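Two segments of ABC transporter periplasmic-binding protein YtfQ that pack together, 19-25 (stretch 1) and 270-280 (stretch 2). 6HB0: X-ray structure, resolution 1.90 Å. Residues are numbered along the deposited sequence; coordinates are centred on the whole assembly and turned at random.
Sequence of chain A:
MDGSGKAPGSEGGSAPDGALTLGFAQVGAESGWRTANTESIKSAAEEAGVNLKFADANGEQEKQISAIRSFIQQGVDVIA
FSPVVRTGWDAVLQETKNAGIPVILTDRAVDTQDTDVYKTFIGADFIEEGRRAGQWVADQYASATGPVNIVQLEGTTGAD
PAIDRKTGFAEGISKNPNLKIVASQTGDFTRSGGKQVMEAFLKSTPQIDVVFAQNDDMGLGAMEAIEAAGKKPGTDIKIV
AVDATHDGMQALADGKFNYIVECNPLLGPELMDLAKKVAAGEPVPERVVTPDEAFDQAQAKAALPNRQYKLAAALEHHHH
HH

Stretch 1, residues 19-25: ALTLGFA
Stretch 2 (270-280) ELMDLAKKVAA

The packing of a β-strand against an α-helix is governed by two periodicities, and this pair of segments from YtfQ, distant in sequence, illustrates how they are matched. A strand presents every second side chain to its partner, a helix every third or fourth. Here Leu-20, Leu-22 and Phe-24 meet Leu-271, Ala-275 and Ala-279, with CA-to-CB bonds directed toward the other stretch in all six.

At the centre lies Leu-22, buried, with chi1 t (174°) and chi2 p (61°). Its CD2 is 3.8 Å from SD of Met-272 and 4.4 Å from CG of Leu-271, while its CD1 lies 4.5 Å from CB of Ala-275. Leu-271 has a similar rotamer (t, p; 172°, 56°). Met-272 starts sideways, but chi1 and chi2, both m (-58°, -54°), bring its end nearer, so that the flexible thioether can reach the leucine. Ala-275 sits where the backbones are close: its CA is 7.4 Å from CA of Leu-22, and its small methyl leaves room for Leu-20 and Leu-22.

Toward the C-terminal end of stretch 1, Phe-24 (chi1 t, -172°; chi2 82°) places CE1 4.2 Å from CD2 of Leu-271, an oblique approach to the ring. In the other direction, Leu-20 (chi1 t, -167°; chi2 m, -82°) sets CD1 4.2 Å from CB of Ala-275 and CD2 3.5 Å from CB of Ala-279, spanning one helical turn. Thr-21, Gly-23 and Ala-25 make no contact with the helix, as strand alternation predicts.

The backbones are regular. Residues 21-25 are extended, with phi from -123° to -90° and psi from 103° to 127°; residues 270-279 are helical, near -65°/-40°, with successive i+4 hydrogen bonds such as Ala-275 N to Leu-271 O (2.8 Å) and Ala-279 N to Ala-275 O (3.0 Å). The axes approach to 9.9 Å, and their N-to-C directions make an angle of 121°.

No hydrogen bond crosses the contact, which buries 289 Å² in total and rests on apolar packing. The charged groups stay clear of it, although stretch 1 covers a little of Lys-276. The CA of this exposed residue is 7.2 Å from CA of Leu-20; its CA-to-CB bond points sideways, and its chain follows in an extended m, t, t, t conformation, with NZ hydrogen-bonded elsewhere in the structure. Farther out, Lys-277 NZ forms a salt bridge with Asp-273 OD2 at 3.5 Å, one turn back, and Glu-270 OE1 accepts a hydrogen bond from Leu-271 N at 3.0 Å.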

ATOM      1  N   ALA A  19      27.506 -13.693   9.431  1.00 70.12           N
ATOM      2  CA  ALA A  19      26.191 -13.353   8.895  1.00 60.47           C
ATOM      3  C   ALA A  19      26.013 -11.831   9.107  1.00 52.54           C
ATOM      4  O   ALA A  19      26.312 -11.289  10.149  1.00 47.94           O
ATOM      5  CB  ALA A  19      25.086 -14.123   9.594  1.00 57.17           C
ATOM      6  N   LEU A  20      25.534 -11.149   8.093  1.00 51.34           N
ATOM      7  CA  LEU A  20      25.141  -9.754   8.224  1.00 45.17           C
ATOM      8  C   LEU A  20      24.118  -9.598   9.385  1.00 36.43           C
ATOM      9  O   LEU A  20      23.222 -10.381   9.485  1.00 40.55           O
ATOM     10  CB  LEU A  20      24.549  -9.355   6.874  1.00 49.41           C
ATOM     11  CG  LEU A  20      24.280  -7.917   6.475  1.00 52.37           C
ATOM     12  CD1 LEU A  20      22.949  -7.419   7.045  1.00 54.11           C
ATOM     13  CD2 LEU A  20      25.464  -7.100   6.936  1.00 53.57           C
ATOM     14  N   THR A  21      24.278  -8.612  10.263  1.00 31.88           N
ATOM     15  CA  THR A  21      23.315  -8.336  11.322  1.00 34.12           C
ATOM     16  C   THR A  21      22.510  -7.061  10.995  1.00 34.07           C
ATOM     17  O   THR A  21      23.068  -5.979  10.789  1.00 34.03           O
ATOM     18  CB  THR A  21      23.977  -8.226  12.722  1.00 36.27           C
ATOM     19  OG1 THR A  21      24.566  -9.481  13.046  1.00 39.24           O
ATOM     20  CG2 THR A  21      22.994  -7.975  13.775  1.00 35.30           C
ATOM     21  N   LEU A  22      21.188  -7.218  11.007  1.00 33.25           N
ATOM     22  CA  LEU A  22      20.249  -6.180  10.646  1.00 31.68           C
ATOM     23  C   LEU A  22      19.383  -5.897  11.828  1.00 30.35           C
ATOM     24  O   LEU A  22      18.661  -6.757  12.288  1.00 30.26           O
ATOM     25  CB  LEU A  22      19.365  -6.642   9.504  1.00 30.54           C
ATOM     26  CG  LEU A  22      18.204  -5.711   9.089  1.00 31.90           C
ATOM     27  CD1 LEU A  22      18.744  -4.387   8.631  1.00 32.24           C
ATOM     28  CD2 LEU A  22      17.373  -6.295   7.937  1.00 34.02           C
ATOM     29  N   GLY A  23      19.446  -4.664  12.320  1.00 29.15           N
ATOM     30  CA  GLY A  23      18.494  -4.231  13.322  1.00 34.82           C
ATOM     31  C   GLY A  23      17.275  -3.632  12.652  1.00 35.27           C
ATOM     32  O   GLY A  23      17.416  -2.747  11.814  1.00 33.18           O
ATOM     33  N   PHE A  24      16.090  -4.116  13.009  1.00 31.19           N
ATOM     34  CA  PHE A  24      14.867  -3.570  12.444  1.00 34.42           C
ATOM     35  C   PHE A  24      13.921  -3.058  13.524  1.00 32.55           C
ATOM     36  O   PHE A  24      13.434  -3.848  14.329  1.00 33.79           O
ATOM     37  CB  PHE A  24      14.123  -4.623  11.638  1.00 33.67           C
ATOM     38  CG  PHE A  24      12.968  -4.051  10.878  1.00 37.54           C
ATOM     39  CD1 PHE A  24      13.175  -3.432   9.664  1.00 39.90           C
ATOM     40  CD2 PHE A  24      11.700  -4.030  11.416  1.00 43.07           C
ATOM     41  CE1 PHE A  24      12.125  -2.873   8.959  1.00 40.34           C
ATOM     42  CE2 PHE A  24      10.645  -3.444  10.727  1.00 43.25           C
ATOM     43  CZ  PHE A  24      10.858  -2.886   9.493  1.00 41.38           C
ATOM     44  N   ALA A  25      13.648  -1.754  13.532  1.00 35.24           N
ATOM     45  CA  ALA A  25      12.702  -1.163  14.500  1.00 34.03           C
ATOM     46  C   ALA A  25      11.338  -0.986  13.839  1.00 36.18           C
ATOM     47  O   ALA A  25      11.124  -0.084  12.973  1.00 32.17           O
ATOM     48  CB  ALA A  25      13.228   0.151  14.995  1.00 34.92           C
ATOM     49  N   GLU A 270      13.797  -7.712  -0.921  1.00 31.22           N
ATOM     50  CA  GLU A 270      14.509  -6.538  -1.433  1.00 32.01           C
ATOM     51  C   GLU A 270      15.206  -5.789  -0.272  1.00 29.63           C
ATOM     52  O   GLU A 270      16.312  -5.271  -0.438  1.00 29.71           O
ATOM     53  CB  GLU A 270      13.617  -5.656  -2.316  1.00 34.49           C
ATOM     54  CG  GLU A 270      12.656  -4.705  -1.624  1.00 35.98           C
ATOM     55  CD  GLU A 270      11.439  -5.412  -0.988  1.00 38.84           C
ATOM     56  OE1 GLU A 270      11.662  -6.004   0.110  1.00 40.33           O
ATOM     57  OE2 GLU A 270      10.267  -5.372  -1.529  1.00 39.93           O
ATOM     58  N   LEU A 271      14.587  -5.741   0.897  1.00 29.28           N
ATOM     59  CA  LEU A 271      15.245  -5.174   2.089  1.00 28.36           C
ATOM     60  C   LEU A 271      16.521  -5.939   2.417  1.00 29.07           C
ATOM     61  O   LEU A 271      17.571  -5.347   2.664  1.00 30.77           O
ATOM     62  CB  LEU A 271      14.277  -5.220   3.279  1.00 31.12           C
ATOM     63  CG  LEU A 271      14.833  -4.854   4.633  1.00 30.83           C
ATOM     64  CD1 LEU A 271      15.443  -3.464   4.566  1.00 33.62           C
ATOM     65  CD2 LEU A 271      13.743  -4.949   5.694  1.00 33.44           C
ATOM     66  N   MET A 272      16.449  -7.268   2.402  1.00 28.31           N
ATOM     67  CA  MET A 272      17.636  -8.086   2.741  1.00 28.57           C
ATOM     68  C   MET A 272      18.729  -7.863   1.694  1.00 29.33           C
ATOM     69  O   MET A 272      19.885  -7.728   2.019  1.00 28.96           O
ATOM     70  CB  MET A 272      17.297  -9.561   2.855  1.00 30.73           C
ATOM     71  CG  MET A 272      16.234  -9.836   3.891  1.00 31.40           C
ATOM     72  SD  MET A 272      16.622  -9.157   5.528  1.00 31.47           S
ATOM     73  CE  MET A 272      14.965  -8.767   6.087  1.00 32.84           C
ATOM     74  N   ASP A 273      18.348  -7.828   0.435  1.00 29.57           N
ATOM     75  CA  ASP A 273      19.294  -7.556  -0.633  1.00 32.55           C
ATOM     76  C   ASP A 273      19.938  -6.165  -0.529  1.00 31.54           C
ATOM     77  O   ASP A 273      21.154  -6.008  -0.669  1.00 31.27           O
ATOM     78  CB  ASP A 273      18.606  -7.721  -1.975  1.00 38.60           C
ATOM     79  CG  ASP A 273      19.538  -7.410  -3.104  1.00 46.51           C
ATOM     80  OD1 ASP A 273      20.574  -8.119  -3.227  1.00 59.05           O
ATOM     81  OD2 ASP A 273      19.278  -6.432  -3.836  1.00 47.27           O
ATOM     82  N   LEU A 274      19.134  -5.142  -0.264  1.00 27.88           N
ATOM     83  CA  LEU A 274      19.653  -3.823  -0.003  1.00 26.58           C
ATOM     84  C   LEU A 274      20.533  -3.751   1.233  1.00 28.52           C
ATOM     85  O   LEU A 274      21.525  -3.037   1.240  1.00 27.29           O
ATOM     86  CB  LEU A 274      18.519  -2.794   0.152  1.00 30.50           C
ATOM     87  CG  LEU A 274      17.822  -2.568  -1.160  1.00 34.48           C
ATOM     88  CD1 LEU A 274      16.403  -2.053  -0.927  1.00 40.28           C
ATOM     89  CD2 LEU A 274      18.618  -1.648  -2.061  1.00 34.93           C
ATOM     90  N   ALA A 275      20.172  -4.460   2.283  1.00 29.20           N
ATOM     91  CA  ALA A 275      20.997  -4.478   3.478  1.00 30.03           C
ATOM     92  C   ALA A 275      22.406  -5.005   3.158  1.00 32.20           C
ATOM     93  O   ALA A 275      23.419  -4.423   3.553  1.00 28.95           O
ATOM     94  CB  ALA A 275      20.346  -5.302   4.549  1.00 31.11           C
ATOM     95  N   LYS A 276      22.457  -6.074   2.378  1.00 30.40           N
ATOM     96  CA  LYS A 276      23.761  -6.601   1.933  1.00 32.47           C
ATOM     97  C   LYS A 276      24.545  -5.586   1.108  1.00 31.27           C
ATOM     98  O   LYS A 276      25.740  -5.404   1.323  1.00 33.51           O
ATOM     99  CB  LYS A 276      23.557  -7.891   1.158  1.00 32.10           C
ATOM    100  CG  LYS A 276      23.143  -9.009   2.050  1.00 35.99           C
ATOM    101  CD  LYS A 276      22.831 -10.269   1.248  1.00 44.52           C
ATOM    102  CE  LYS A 276      22.435 -11.377   2.213  1.00 46.78           C
ATOM    103  NZ  LYS A 276      21.842 -12.525   1.482  1.00 48.80           N
ATOM    104  N   LYS A 277      23.874  -4.884   0.199  1.00 31.42           N
ATOM    105  CA  LYS A 277      24.538  -3.904  -0.631  1.00 30.64           C
ATOM    106  C   LYS A 277      25.096  -2.768   0.201  1.00 31.33           C
ATOM    107  O   LYS A 277      26.270  -2.399   0.040  1.00 30.65           O
ATOM    108  CB  LYS A 277      23.606  -3.357  -1.699  1.00 32.72           C
ATOM    109  CG  LYS A 277      23.302  -4.382  -2.761  1.00 37.51           C
ATOM    110  CD  LYS A 277      22.389  -3.797  -3.818  1.00 45.38           C
ATOM    111  CE  LYS A 277      22.186  -4.801  -4.944  1.00 49.81           C
ATOM    112  NZ  LYS A 277      21.156  -4.186  -5.812  1.00 57.17           N
ATOM    113  N   VAL A 278      24.276  -2.204   1.098  1.00 29.23           N
ATOM    114  CA  VAL A 278      24.748  -1.044   1.833  1.00 30.88           C
ATOM    115  C   VAL A 278      25.849  -1.452   2.854  1.00 29.63           C
ATOM    116  O   VAL A 278      26.753  -0.688   3.106  1.00 33.27           O
ATOM    117  CB  VAL A 278      23.606  -0.212   2.479  1.00 28.51           C
ATOM    118  CG1 VAL A 278      22.692   0.314   1.403  1.00 29.64           C
ATOM    119  CG2 VAL A 278      22.860  -0.994   3.527  1.00 27.28           C
ATOM    120  N   ALA A 279      25.787  -2.651   3.402  1.00 32.57           N
ATOM    121  CA  ALA A 279      26.825  -3.099   4.310  1.00 34.23           C
ATOM    122  C   ALA A 279      28.180  -3.241   3.573  1.00 35.84           C
ATOM    123  O   ALA A 279      29.234  -2.999   4.136  1.00 37.36           O
ATOM    124  CB  ALA A 279      26.446  -4.414   4.954  1.00 35.67           C
ATOM    125  N   ALA A 280      28.127  -3.597   2.311  1.00 33.36           N
ATOM    126  CA  ALA A 280      29.308  -3.708   1.480  1.00 36.98           C
ATOM    127  C   ALA A 280      29.765  -2.371   0.887  1.00 36.51           C
ATOM    128  O   ALA A 280      30.780  -2.343   0.210  1.00 35.78           O
ATOM    129  CB  ALA A 280      29.061  -4.732   0.355  1.00 36.55           C
TER